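Local coordinates for protein Methylcobalamin\: coenzyme M methyltransferase (PDB 4AY7) that probably transfers the methyl group of a methylated corrinoid to coenzyme M with the help of a bound zinc ion, a step of methanogenesis, at residues M154-V165 with A184-Y195; V206-D217 with S241-V251. All coordinates share one frame; numbering follows the deposited sequence. Where two conformers were deposited one is given.

Contact 1. Residues M154-V165 with A184-Y195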
loop_
_atom_site.group_PDB
_atom_site.type_symbol
_atom_site.label_atom_id
_atom_site.label_comp_id
_atom_site.label_asym_id
_atom_site.label_seq_id
_atom_site.Cartn_x
_atom_site.Cartn_y
_atom_site.Cartn_z
ATOM N N MET A 154 0.205 -0.598 4.836
ATOM C CA MET A 154 1.232 -1.184 5.678
ATOM C C MET A 154 2.181 -2.004 4.835
ATOM O O MET A 154 1.851 -2.439 3.742
ATOM C CB MET A 154 0.613 -2.045 6.767
ATOM C CG MET A 154 -0.314 -3.089 6.197
ATOM S SD MET A 154 -1.139 -4.196 7.377
ATOM C CE MET A 154 0.185 -5.351 7.703
ATOM N N GLU A 155 3.343 -2.225 5.373
ATOM C CA GLU A 155 4.336 -3.173 4.861
ATOM C C GLU A 155 3.773 -4.581 4.978
ATOM O O GLU A 155 3.048 -4.912 5.892
ATOM C CB GLU A 155 5.704 -3.007 5.612
ATOM C CG GLU A 155 5.662 -3.247 7.085
ATOM C CD GLU A 155 5.338 -1.974 7.901
ATOM O OE1 GLU A 155 4.531 -1.109 7.458
ATOM O OE2 GLU A 155 5.841 -1.869 9.030
ATOM N N GLY A 156 3.983 -5.373 3.934
ATOM C CA GLY A 156 3.390 -6.705 3.840
ATOM C C GLY A 156 4.301 -7.736 4.509
ATOM O O GLY A 156 5.464 -7.416 4.882
ATOM N N PRO A 157 3.828 -8.973 4.635
ATOM C CA PRO A 157 4.566 -9.910 5.466
ATOM C C PRO A 157 5.939 -10.274 4.950
ATOM O O PRO A 157 6.840 -10.550 5.763
ATOM C CB PRO A 157 3.675 -11.123 5.556
ATOM C CG PRO A 157 2.582 -10.957 4.575
ATOM C CD PRO A 157 2.521 -9.504 4.193
ATOM N N VAL A 158 6.169 -10.223 3.653
ATOM C CA VAL A 158 7.487 -10.579 3.175
ATOM C C VAL A 158 8.476 -9.496 3.663
ATOM O O VAL A 158 9.558 -9.767 4.184
ATOM C CB VAL A 158 7.534 -10.782 1.679
ATOM C CG1 VAL A 158 8.929 -11.170 1.187
ATOM C CG2 VAL A 158 6.488 -11.841 1.296
ATOM N N THR A 159 8.106 -8.235 3.449
ATOM C CA THR A 159 8.945 -7.123 3.857
ATOM C C THR A 159 9.125 -7.063 5.379
ATOM O O THR A 159 10.225 -6.769 5.840
ATOM C CB THR A 159 8.343 -5.861 3.221
ATOM O OG1 THR A 159 8.449 -6.024 1.796
ATOM C CG2 THR A 159 9.082 -4.534 3.626
ATOM N N VAL A 160 8.076 -7.415 6.142
ATOM C CA VAL A 160 8.175 -7.464 7.599
ATOM C C VAL A 160 9.153 -8.553 8.010
ATOM O O VAL A 160 9.994 -8.294 8.866
ATOM C CB VAL A 160 6.811 -7.769 8.291
ATOM C CG1 VAL A 160 7.023 -8.099 9.751
ATOM C CG2 VAL A 160 5.848 -6.603 8.086
ATOM N N ALA A 161 9.120 -9.720 7.366
ATOM C CA ALA A 161 10.034 -10.783 7.737
ATOM C C ALA A 161 11.470 -10.348 7.459
ATOM O O ALA A 161 12.369 -10.559 8.265
ATOM C CB ALA A 161 9.743 -12.045 6.950
ATOM N N SER A 162 11.665 -9.751 6.296
ATOM C CA SER A 162 12.965 -9.269 5.852
ATOM C C SER A 162 13.531 -8.212 6.787
ATOM O O SER A 162 14.755 -8.213 7.102
ATOM C CB SER A 162 12.827 -8.677 4.457
ATOM O OG SER A 162 14.096 -8.329 3.973
ATOM N N ASP A 163 12.654 -7.332 7.265
ATOM C CA ASP A 163 13.089 -6.323 8.284
ATOM C C ASP A 163 13.360 -6.911 9.680
ATOM O O ASP A 163 14.257 -6.356 10.405
ATOM C CB ASP A 163 12.113 -5.154 8.383
ATOM C CG ASP A 163 12.126 -4.255 7.129
ATOM O OD1 ASP A 163 13.163 -4.120 6.417
ATOM O OD2 ASP A 163 11.120 -3.576 6.937
ATOM N N LEU A 164 12.756 -8.073 10.022
ATOM C CA LEU A 164 13.030 -8.663 11.327
ATOM C C LEU A 164 14.465 -9.149 11.334
ATOM O O LEU A 164 15.139 -9.109 12.367
ATOM C CB LEU A 164 12.126 -9.848 11.606
ATOM C CG LEU A 164 10.694 -9.477 11.877
ATOM C CD1 LEU A 164 9.845 -10.733 12.074
ATOM C CD2 LEU A 164 10.535 -8.496 13.006
ATOM N N VAL A 165 14.933 -9.668 10.190
ATOM C CA VAL A 165 16.196 -10.395 10.132
ATOM C C VAL A 165 17.297 -9.733 9.293
ATOM O O VAL A 165 18.442 -10.197 9.284
ATOM C CB VAL A 165 15.965 -11.874 9.675
ATOM C CG1 VAL A 165 14.846 -12.499 10.526
ATOM C CG2 VAL A 165 15.597 -11.964 8.221
ATOM N N ALA A 184 10.601 -16.969 10.142
ATOM C CA ALA A 184 10.424 -15.502 10.067
ATOM C C ALA A 184 9.165 -15.055 9.335
ATOM O O ALA A 184 8.430 -14.136 9.772
ATOM C CB ALA A 184 11.664 -14.870 9.432
ATOM N N LEU A 185 8.930 -15.673 8.182
ATOM C CA LEU A 185 7.726 -15.442 7.411
ATOM C C LEU A 185 6.502 -15.736 8.234
ATOM O O LEU A 185 5.602 -14.932 8.263
ATOM C CB LEU A 185 7.746 -16.306 6.159
ATOM C CG LEU A 185 8.769 -15.817 5.125
ATOM C CD1 LEU A 185 8.970 -16.858 4.016
ATOM C CD2 LEU A 185 8.267 -14.523 4.500
ATOM N N ASP A 186 6.504 -16.803 9.027
ATOM C CA ASP A 186 5.361 -17.099 9.851
ATOM C C ASP A 186 5.107 -16.097 10.949
ATOM O O ASP A 186 3.957 -15.709 11.177
ATOM C CB ASP A 186 5.449 -18.551 10.430
ATOM C CG ASP A 186 5.236 -19.645 9.308
ATOM O OD1 ASP A 186 4.792 -19.291 8.178
ATOM O OD2 ASP A 186 5.575 -20.818 9.562
ATOM N N ILE A 187 6.152 -15.662 11.656
ATOM C CA ILE A 187 5.989 -14.628 12.671
ATOM C C ILE A 187 5.537 -13.318 12.011
ATOM O O ILE A 187 4.600 -12.663 12.519
ATOM C CB ILE A 187 7.301 -14.350 13.421
ATOM C CG1 ILE A 187 7.752 -15.616 14.199
ATOM C CG2 ILE A 187 7.147 -13.174 14.358
ATOM C CD1 ILE A 187 9.237 -15.682 14.490
ATOM N N ALA A 188 6.210 -12.920 10.899
ATOM C CA ALA A 188 5.827 -11.711 10.155
ATOM C C ALA A 188 4.364 -11.772 9.723
ATOM O O ALA A 188 3.685 -10.763 9.871
ATOM C CB ALA A 188 6.727 -11.486 8.908
ATOM N N THR A 189 3.850 -12.949 9.272
ATOM C CA THR A 189 2.477 -13.018 8.762
ATOM C C THR A 189 1.485 -12.867 9.903
ATOM O O THR A 189 0.498 -12.134 9.764
ATOM C CB THR A 189 2.254 -14.292 7.931
ATOM O OG1 THR A 189 3.222 -14.263 6.890
ATOM C CG2 THR A 189 0.839 -14.434 7.322
ATOM N N GLU A 190 1.810 -13.479 11.038
ATOM C CA GLU A 190 0.971 -13.415 12.186
ATOM C C GLU A 190 0.833 -11.951 12.649
ATOM O O GLU A 190 -0.241 -11.489 12.975
ATOM C CB GLU A 190 1.587 -14.284 13.289
ATOM C CG GLU A 190 0.900 -14.274 14.635
ATOM C CD GLU A 190 1.619 -15.201 15.658
ATOM O OE1 GLU A 190 2.056 -16.334 15.257
ATOM O OE2 GLU A 190 1.745 -14.801 16.871
ATOM N N ALA A 191 1.962 -11.286 12.780
ATOM C CA ALA A 191 1.981 -9.881 13.240
ATOM C C ALA A 191 1.193 -9.043 12.237
ATOM O O ALA A 191 0.450 -8.139 12.608
ATOM C CB ALA A 191 3.441 -9.330 13.381
ATOM N N SER A 192 1.388 -9.309 10.964
ATOM C CA SER A 192 0.723 -8.523 9.880
ATOM C C SER A 192 -0.794 -8.608 9.986
ATOM O O SER A 192 -1.493 -7.611 9.883
ATOM C CB SER A 192 1.229 -9.005 8.492
ATOM O OG SER A 192 2.566 -8.494 8.302
ATOM N N ILE A 193 -1.298 -9.802 10.251
ATOM C CA ILE A 193 -2.743 -10.017 10.284
ATOM C C ILE A 193 -3.309 -9.282 11.502
ATOM O O ILE A 193 -4.367 -8.595 11.425
ATOM C CB ILE A 193 -3.028 -11.525 10.378
ATOM C CG1 ILE A 193 -2.690 -12.145 9.060
ATOM C CG2 ILE A 193 -4.434 -11.772 10.864
ATOM C CD1 ILE A 193 -2.624 -13.643 9.125
ATOM N N ILE A 194 -2.603 -9.396 12.619
ATOM C CA ILE A 194 -3.033 -8.725 13.863
ATOM C C ILE A 194 -3.176 -7.204 13.640
ATOM O O ILE A 194 -4.155 -6.588 14.060
ATOM C CB ILE A 194 -2.103 -9.003 15.043
ATOM C CG1 ILE A 194 -2.206 -10.488 15.492
ATOM C CG2 ILE A 194 -2.404 -8.031 16.218
ATOM C CD1 ILE A 194 -1.063 -11.036 16.339
ATOM N N TYR A 195 -2.161 -6.600 13.064
ATOM C CA TYR A 195 -2.159 -5.121 12.835
ATOM C C TYR A 195 -3.213 -4.734 11.817
ATOM O O TYR A 195 -3.996 -3.801 12.025
ATOM C CB TYR A 195 -0.791 -4.707 12.338
ATOM C CG TYR A 195 -0.633 -3.225 11.982
ATOM C CD1 TYR A 195 -1.255 -2.227 12.723
ATOM C CD2 TYR A 195 0.150 -2.841 10.914
ATOM C CE1 TYR A 195 -1.107 -0.875 12.408
ATOM C CE2 TYR A 195 0.380 -1.480 10.605
ATOM C CZ TYR A 195 -0.280 -0.502 11.354
ATOM O OH TYR A 195 -0.145 0.820 11.050
#
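Met154 lies obliquely against the ring of Tyr195, with CB of Met154 3.9 Å from CE2 of Tyr195. SD of Met154 is 4.9 Å from the ring centroid, 48° off the ring normal, a Met-aromatic contact. The two side chains run past each other in opposite senses. With CG of Met154 set between its backbone N and carbonyl carbon (chi1 54°) and the chain bent at SD, CE folds onto Ser192, 3.6 Å from the carbonyl O. The puckered ring of Pro157 meets Thr189 at a slant: CB of Pro157 stands 3.4 Å from OG1 of Thr189. That hydroxyl is turned back on its own helix and donates to Leu185 O from above the carbonyl plane, sharing this acceptor with Thr189 N. A valine in place of Thr189 would probably leave Leu185 O with the backbone N of that residue as its one donor from this turn and would lose the hydroxyl that lies against CB of Pro157. Ser192 OG likewise bonds to Ala188 O, from the face opposite that used by Ser192 N, so a polar group among Pro157 and Val160 is satisfied locally. Small residues bring the helices close, their axes 8.0 Å apart at 122°. CB of Ala188 sits 3.3 Å from Pro157 O and 3.6 Å from CB of Ala161, while CG1 of Val160 closes over the Ala188 methyl; CD2 of Leu185 reaches the Ala161 methyl. Helix 178-202 is thus laid across the end of strand 150-155 and the helix that follows it, as part of the helical layer outside a TIM-barrel sheet.

Contact 2. Residues V206-D217 with S241-V251; sequences VIAIADPVASPD and SVTVLHICGNV. With ZN (zinc ion), chain C.
Strands 206-210 and 242-246 run parallel, 17° apart with axes 4.7 Å from each other, and with helix 221-238 form a beta-alpha-beta unit of the TIM barrel. Their backbone bonds alternate from Ile207 N to Val242 O through to Asp211 N and His246 O, the last one 2.9 Å long and nearly straight. Ala208, Ala210, Val244 and His246 point to one face, Ile207, Ile209, Thr243 and Leu245 to the other, where CD1 of Leu245 touches CG1 of Ile209 at 3.7 Å and Leu232 and Phe235 of the helix pack on Ile209. On the first face His246 extends with CG anti to its backbone N (chi1 173°), and its NE2 binds the zinc ion at 2.2 Å; Ser267 bonds to its ND1. Cys248 SG is the second ligand at 2.4 Å, with CB of Pro212 beside it, and Cys325 is the third protein ligand. Beyond the strands, Ser215 OG donates to Cys248 O while accepting from Asp217 N in an ST turn, tying the two loops together. At the exposed end Asn250 ND2 gives a 2.7 Å bond to the syn lone pair of Asp217 OD1, in its own amide plane, though the carboxylate and amide planes stand 84° apart.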
loop_
_atom_site.group_PDB
_atom_site.type_symbol
_atom_site.label_atom_id
_atom_site.label_comp_id
_atom_site.label_asym_id
_atom_site.label_seq_id
_atom_site.Cartn_x
_atom_site.Cartn_y
_atom_site.Cartn_z
ATOM N N VAL A 206 -10.371 -0.753 3.436
ATOM C CA VAL A 206 -9.493 -1.521 2.585
ATOM C C VAL A 206 -8.154 -1.571 3.293
ATOM O O VAL A 206 -7.738 -0.542 3.814
ATOM C CB VAL A 206 -9.352 -0.767 1.246
ATOM C CG1 VAL A 206 -8.307 -1.463 0.362
ATOM C CG2 VAL A 206 -10.696 -0.670 0.559
ATOM N N ILE A 207 -7.454 -2.701 3.279
ATOM C CA ILE A 207 -6.082 -2.758 3.764
ATOM C C ILE A 207 -5.304 -2.988 2.498
ATOM O O ILE A 207 -5.570 -3.974 1.845
ATOM C CB ILE A 207 -5.767 -3.877 4.823
ATOM C CG1 ILE A 207 -6.729 -3.686 5.995
ATOM C CG2 ILE A 207 -4.281 -3.818 5.203
ATOM C CD1 ILE A 207 -6.547 -2.334 6.747
ATOM N N ALA A 208 -4.358 -2.099 2.218
ATOM C CA ALA A 208 -3.410 -2.199 1.141
ATOM C C ALA A 208 -1.988 -2.452 1.606
ATOM O O ALA A 208 -1.358 -1.608 2.327
ATOM C CB ALA A 208 -3.448 -0.922 0.335
ATOM N N ILE A 209 -1.437 -3.622 1.260
ATOM C CA ILE A 209 -0.109 -3.899 1.690
ATOM C C ILE A 209 0.876 -3.644 0.579
ATOM O O ILE A 209 0.613 -3.915 -0.584
ATOM C CB ILE A 209 0.052 -5.303 2.268
ATOM C CG1 ILE A 209 -0.014 -6.370 1.204
ATOM C CG2 ILE A 209 -0.974 -5.538 3.413
ATOM C CD1 ILE A 209 0.177 -7.790 1.728
ATOM N N ALA A 210 2.019 -3.130 0.943
ATOM C CA ALA A 210 3.080 -2.894 0.010
ATOM C C ALA A 210 4.181 -3.845 0.370
ATOM O O ALA A 210 4.688 -3.805 1.488
ATOM C CB ALA A 210 3.519 -1.433 0.036
ATOM N N ASP A 211 4.581 -4.718 -0.535
ATOM C CA ASP A 211 5.517 -5.703 -0.205
ATOM C C ASP A 211 6.673 -5.745 -1.174
ATOM O O ASP A 211 6.835 -6.699 -1.898
ATOM C CB ASP A 211 4.803 -7.077 -0.114
ATOM C CG ASP A 211 5.332 -7.961 1.052
ATOM O OD1 ASP A 211 6.487 -7.715 1.456
ATOM O OD2 ASP A 211 4.621 -8.928 1.516
ATOM N N PRO A 212 7.510 -4.726 -1.163
ATOM C CA PRO A 212 8.581 -4.671 -2.151
ATOM C C PRO A 212 9.586 -5.821 -2.133
ATOM O O PRO A 212 10.137 -6.119 -3.164
ATOM C CB PRO A 212 9.257 -3.351 -1.836
ATOM C CG PRO A 212 8.937 -3.088 -0.402
ATOM C CD PRO A 212 7.478 -3.498 -0.388
ATOM N N VAL A 213 9.892 -6.415 -0.976
ATOM C CA VAL A 213 10.824 -7.556 -0.908
ATOM C C VAL A 213 10.325 -8.764 -1.768
ATOM O O VAL A 213 11.120 -9.579 -2.199
ATOM C CB VAL A 213 11.184 -7.895 0.588
ATOM C CG1 VAL A 213 12.173 -9.069 0.708
ATOM C CG2 VAL A 213 11.870 -6.674 1.238
ATOM N N ALA A 214 9.033 -8.884 -1.962
ATOM C CA ALA A 214 8.488 -9.995 -2.753
ATOM C C ALA A 214 8.705 -9.807 -4.270
ATOM O O ALA A 214 8.430 -10.725 -5.059
ATOM C CB ALA A 214 7.008 -10.185 -2.391
ATOM N N SER A 215 9.205 -8.647 -4.670
ATOM C CA SER A 215 9.491 -8.324 -6.062
ATOM C C SER A 215 10.533 -9.241 -6.674
ATOM O O SER A 215 11.472 -9.621 -6.018
ATOM C CB SER A 215 9.939 -6.882 -6.167
ATOM O OG SER A 215 10.283 -6.531 -7.503
ATOM N N PRO A 216 10.330 -9.671 -7.935
ATOM C CA PRO A 216 11.363 -10.392 -8.648
ATOM C C PRO A 216 12.659 -9.588 -8.698
ATOM O O PRO A 216 13.710 -10.140 -8.979
ATOM C CB PRO A 216 10.752 -10.538 -10.069
ATOM C CG PRO A 216 9.287 -10.597 -9.781
ATOM C CD PRO A 216 9.144 -9.470 -8.782
ATOM N N ASP A 217 12.611 -8.277 -8.472
ATOM C CA ASP A 217 13.842 -7.526 -8.432
ATOM C C ASP A 217 14.705 -7.943 -7.236
ATOM O O ASP A 217 15.912 -7.739 -7.295
ATOM C CB ASP A 217 13.591 -6.030 -8.340
ATOM C CG ASP A 217 12.918 -5.467 -9.582
ATOM O OD1 ASP A 217 13.303 -5.892 -10.680
ATOM O OD2 ASP A 217 12.013 -4.600 -9.471
ATOM N N SER A 241 -11.306 -7.573 5.819
ATOM C CA SER A 241 -11.757 -6.517 4.874
ATOM C C SER A 241 -11.292 -6.882 3.473
ATOM O O SER A 241 -10.463 -7.809 3.285
ATOM C CB SER A 241 -11.154 -5.131 5.227
ATOM O OG SER A 241 -9.742 -5.140 5.017
ATOM N N VAL A 242 -11.800 -6.110 2.518
ATOM C CA VAL A 242 -11.193 -6.019 1.215
ATOM C C VAL A 242 -9.731 -5.648 1.355
ATOM O O VAL A 242 -9.334 -4.842 2.239
ATOM C CB VAL A 242 -12.005 -5.053 0.309
ATOM C CG1 VAL A 242 -11.220 -4.698 -0.968
ATOM C CG2 VAL A 242 -13.420 -5.655 0.049
ATOM N N THR A 243 -8.898 -6.393 0.619
ATOM C CA THR A 243 -7.458 -6.146 0.602
ATOM C C THR A 243 -6.909 -5.913 -0.817
ATOM O O THR A 243 -7.491 -6.369 -1.824
ATOM C CB THR A 243 -6.682 -7.298 1.237
ATOM O OG1 THR A 243 -6.963 -8.459 0.507
ATOM C CG2 THR A 243 -7.055 -7.562 2.720
ATOM N N VAL A 244 -5.744 -5.284 -0.861
ATOM C CA VAL A 244 -5.013 -4.950 -2.068
ATOM C C VAL A 244 -3.531 -5.261 -1.848
ATOM O O VAL A 244 -2.952 -4.920 -0.807
ATOM C CB VAL A 244 -5.214 -3.449 -2.457
ATOM C CG1 VAL A 244 -4.388 -3.055 -3.671
ATOM C CG2 VAL A 244 -6.665 -3.154 -2.812
ATOM N N LEU A 245 -2.895 -5.879 -2.828
ATOM C CA LEU A 245 -1.490 -6.217 -2.775
ATOM C C LEU A 245 -0.744 -5.355 -3.795
ATOM O O LEU A 245 -1.033 -5.401 -4.992
ATOM C CB LEU A 245 -1.290 -7.684 -3.108
ATOM C CG LEU A 245 0.109 -8.132 -3.353
ATOM C CD1 LEU A 245 0.829 -8.028 -1.992
ATOM C CD2 LEU A 245 0.129 -9.581 -3.779
ATOM N N HIS A 246 0.241 -4.624 -3.300
ATOM C CA HIS A 246 1.094 -3.821 -4.148
ATOM C C HIS A 246 2.504 -4.348 -4.124
ATOM O O HIS A 246 3.114 -4.378 -3.017
ATOM C CB HIS A 246 1.027 -2.389 -3.709
ATOM C CG HIS A 246 2.024 -1.527 -4.439
ATOM N ND1 HIS A 246 1.756 -0.960 -5.599
ATOM C CD2 HIS A 246 3.352 -1.220 -4.161
ATOM C CE1 HIS A 246 2.847 -0.359 -6.100
ATOM N NE2 HIS A 246 3.801 -0.452 -5.203
ATOM N N ILE A 247 3.066 -4.739 -5.258
ATOM C CA ILE A 247 4.460 -5.230 -5.272
ATOM C C ILE A 247 5.137 -4.424 -6.342
ATOM O O ILE A 247 4.687 -4.404 -7.499
ATOM C CB ILE A 247 4.627 -6.743 -5.539
ATOM C CG1 ILE A 247 4.039 -7.582 -4.390
ATOM C CG2 ILE A 247 6.108 -7.162 -5.717
ATOM C CD1 ILE A 247 4.152 -9.114 -4.625
ATOM N N CYS A 248 6.142 -3.656 -5.918
ATOM C CA CYS A 248 6.787 -2.688 -6.793
ATOM C C CYS A 248 7.605 -3.501 -7.786
ATOM O O CYS A 248 8.027 -4.615 -7.489
ATOM C CB CYS A 248 7.850 -1.842 -6.028
ATOM S SG CYS A 248 7.376 -1.238 -4.407
ATOM N N GLY A 249 7.956 -2.882 -8.888
ATOM C CA GLY A 249 8.991 -3.456 -9.738
ATOM C C GLY A 249 8.416 -4.234 -10.920
ATOM O O GLY A 249 7.220 -4.183 -11.180
ATOM N N ASN A 250 9.314 -4.935 -11.621
ATOM C CA ASN A 250 8.984 -5.765 -12.812
ATOM C C ASN A 250 8.352 -7.091 -12.313
ATOM O O ASN A 250 9.019 -8.108 -12.256
ATOM C CB ASN A 250 10.303 -6.038 -13.579
ATOM C CG ASN A 250 11.176 -4.778 -13.710
ATOM O OD1 ASN A 250 10.899 -3.925 -14.543
ATOM N ND2 ASN A 250 12.197 -4.635 -12.855
ATOM N N VAL A 251 7.091 -7.030 -11.898
ATOM C CA VAL A 251 6.373 -8.171 -11.362
ATOM C C VAL A 251 5.758 -9.081 -12.434
ATOM O O VAL A 251 5.108 -10.008 -12.048
ATOM C CB VAL A 251 5.233 -7.768 -10.382
ATOM C CG1 VAL A 251 5.785 -7.121 -9.145
ATOM C CG2 VAL A 251 4.203 -6.826 -11.012
HETATM ZN ZN ZN C . 5.894 0.154 -5.698
#

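Contacts 1 and 2, with centres 13 Å apart, share one barrel sheet in which strands 150-155 and 206-210 are neighbours. Met154 O lies 2.9 Å from Ala210 N, a probable hydrogen bond joining the strand of contact 1 to that of contact 2. At the strand ends Asp211 turns to helix 157-165: its OD1 is 2.6 Å from Thr159 OG1, and its OD2 accepts from Val158 N. Helix 178-202 leads along the chain into strand 206-210. Contact 2 holds two zinc ligands, whereas contact 1 stands back from the metal, with Glu155 about 12 Å from the ion and about 10 Å from Gln103 of the coenzyme M site, measured from its side chain.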